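Transcriptional regulator (Vibrio virus VP882, PDB 7DWM) binds 3,5-dimethylpyrazin-2-ol (DPO) in a PAS-fold pocket and probably regulates transcription by binding DNA through a LuxR-type helix-turn-helix domain. Local coordinates at residues L169-L173 with L211-M216. Residue numbers count along the deposited sequence, not the author numbering.
Sequences LFFLL and LIDMAM
Residues 169-173 lie at the end of helix 163-172, and at Leu173 psi has opened to -8°. Leu173 N donates a hydrogen bond to Leu169 O (2.9 Å). Residues 211-216 are regular helix within 208-217. Here Ala215 N hydrogen-bonds to Leu211 O and Met216 N to Ile212 O, each at 2.9 Å. The register is set by Leu173 and Ile212, whose CA atoms are 6.6 Å apart. The contact is apolar and buries 323 Å².

Leu173 is central. Its m,t rotamer brings CD2 to 3.8 Å from Ala215 CB, 3.9 Å from Ile212 CD1 and 3.7 Å from Met216 CE. Met216 is m,m,t, and the end of its chain turns toward 169-173, with CE 3.4 Å from Leu173 O. Ile212 is m,m and places CD1 3.8 Å from Leu172 O. Leu169 and Leu211 both adopt t,p, and their CD1 atoms meet at 4.4 Å. Leu169 CD1 is equally 4.4 Å from Ala215 CB. Leu172 has an off-well chi1 of -93°, and its CD1 sits 4.0 Å from Leu211 CD2.

Phe203 of helix 189-203 packs on Leu169, Leu211 and Ala215. Tyr221 of the second subunit packs on Ile212. Such packing of the first helix against the last contributes to the hydrophobic core of the four-helix, LuxR-type (GerE) helix-turn-helix domain.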
loop_
_atom_site.group_PDB
_atom_site.type_symbol
_atom_site.label_atom_id
_atom_site.label_comp_id
_atom_site.label_asym_id
_atom_site.label_seq_id
_atom_site.Cartn_x
_atom_site.Cartn_y
_atom_site.Cartn_z
ATOM N N LEU A 169 -7.501 17.051 -14.875
ATOM C CA LEU A 169 -6.085 16.699 -14.861
ATOM C C LEU A 169 -5.848 15.352 -14.186
ATOM O O LEU A 169 -5.001 14.571 -14.638
ATOM C CB LEU A 169 -5.275 17.797 -14.172
ATOM C CG LEU A 169 -3.759 17.611 -14.256
ATOM C CD1 LEU A 169 -3.328 17.669 -15.707
ATOM C CD2 LEU A 169 -3.044 18.668 -13.436
ATOM N N PHE A 170 -6.561 15.077 -13.087
ATOM C CA PHE A 170 -6.485 13.767 -12.447
ATOM C C PHE A 170 -6.724 12.655 -13.455
ATOM O O PHE A 170 -5.995 11.657 -13.486
ATOM C CB PHE A 170 -7.500 13.677 -11.301
ATOM C CG PHE A 170 -7.397 12.409 -10.486
ATOM C CD1 PHE A 170 -8.112 11.274 -10.840
ATOM C CD2 PHE A 170 -6.580 12.356 -9.367
ATOM C CE1 PHE A 170 -8.010 10.113 -10.094
ATOM C CE2 PHE A 170 -6.477 11.198 -8.618
ATOM C CZ PHE A 170 -7.192 10.076 -8.982
ATOM N N PHE A 171 -7.742 12.814 -14.299
ATOM C CA PHE A 171 -8.029 11.740 -15.244
ATOM C C PHE A 171 -7.154 11.802 -16.494
ATOM O O PHE A 171 -6.926 10.767 -17.130
ATOM C CB PHE A 171 -9.516 11.733 -15.587
ATOM C CG PHE A 171 -10.373 11.234 -14.460
ATOM C CD1 PHE A 171 -10.191 9.955 -13.955
ATOM C CD2 PHE A 171 -11.330 12.047 -13.880
ATOM C CE1 PHE A 171 -10.961 9.492 -12.905
ATOM C CE2 PHE A 171 -12.105 11.588 -12.833
ATOM C CZ PHE A 171 -11.920 10.308 -12.346
ATOM N N LEU A 172 -6.655 12.984 -16.861
ATOM C CA LEU A 172 -5.693 13.083 -17.955
ATOM C C LEU A 172 -4.411 12.331 -17.621
ATOM O O LEU A 172 -3.904 11.549 -18.432
ATOM C CB LEU A 172 -5.387 14.551 -18.252
ATOM C CG LEU A 172 -6.181 15.294 -19.329
ATOM C CD1 LEU A 172 -5.382 16.499 -19.786
ATOM C CD2 LEU A 172 -6.521 14.392 -20.508
ATOM N N LEU A 173 -3.870 12.566 -16.422
ATOM C CA LEU A 173 -2.672 11.871 -15.963
ATOM C C LEU A 173 -2.877 10.371 -15.794
ATOM O O LEU A 173 -1.899 9.655 -15.551
ATOM C CB LEU A 173 -2.202 12.475 -14.638
ATOM C CG LEU A 173 -1.763 13.937 -14.682
ATOM C CD1 LEU A 173 -1.494 14.463 -13.280
ATOM C CD2 LEU A 173 -0.536 14.096 -15.560
ATOM N N LEU A 211 2.048 19.220 -21.495
ATOM C CA LEU A 211 1.274 19.304 -20.259
ATOM C C LEU A 211 1.458 18.055 -19.411
ATOM O O LEU A 211 1.666 18.142 -18.196
ATOM C CB LEU A 211 -0.207 19.523 -20.573
ATOM C CG LEU A 211 -1.167 19.306 -19.398
ATOM C CD1 LEU A 211 -0.864 20.271 -18.259
ATOM C CD2 LEU A 211 -2.621 19.428 -19.836
ATOM N N ILE A 212 1.360 16.878 -20.034
ATOM C CA ILE A 212 1.572 15.627 -19.309
ATOM C C ILE A 212 2.965 15.602 -18.693
ATOM O O ILE A 212 3.138 15.258 -17.517
ATOM C CB ILE A 212 1.341 14.420 -20.235
ATOM C CG1 ILE A 212 -0.146 14.286 -20.572
ATOM C CG2 ILE A 212 1.869 13.142 -19.590
ATOM C CD1 ILE A 212 -0.971 13.684 -19.457
ATOM N N ASP A 213 3.978 15.982 -19.475
ATOM C CA ASP A 213 5.348 15.945 -18.970
ATOM C C ASP A 213 5.531 16.908 -17.799
ATOM O O ASP A 213 6.085 16.541 -16.752
ATOM C CB ASP A 213 6.327 16.271 -20.096
ATOM C CG ASP A 213 6.533 15.105 -21.043
ATOM O OD1 ASP A 213 6.419 13.943 -20.596
ATOM O OD2 ASP A 213 6.804 15.355 -22.236
ATOM N N MET A 214 5.063 18.148 -17.956
ATOM C CA MET A 214 5.186 19.146 -16.899
ATOM C C MET A 214 4.467 18.699 -15.631
ATOM O O MET A 214 5.018 18.791 -14.527
ATOM C CB MET A 214 4.634 20.487 -17.384
ATOM C CG MET A 214 5.620 21.318 -18.185
ATOM S SD MET A 214 4.866 22.849 -18.762
ATOM C CE MET A 214 5.995 23.317 -20.070
ATOM N N ALA A 215 3.229 18.219 -15.768
ATOM C CA ALA A 215 2.463 17.808 -14.597
ATOM C C ALA A 215 3.105 16.616 -13.900
ATOM O O ALA A 215 3.154 16.566 -12.666
ATOM C CB ALA A 215 1.024 17.483 -14.999
ATOM N N MET A 216 3.596 15.638 -14.668
ATOM C CA MET A 216 4.245 14.488 -14.049
ATOM C C MET A 216 5.527 14.896 -13.335
ATOM O O MET A 216 5.855 14.348 -12.276
ATOM C CB MET A 216 4.526 13.409 -15.093
ATOM C CG MET A 216 3.276 12.707 -15.599
ATOM S SD MET A 216 2.376 11.816 -14.312
ATOM C CE MET A 216 1.251 10.842 -15.313
#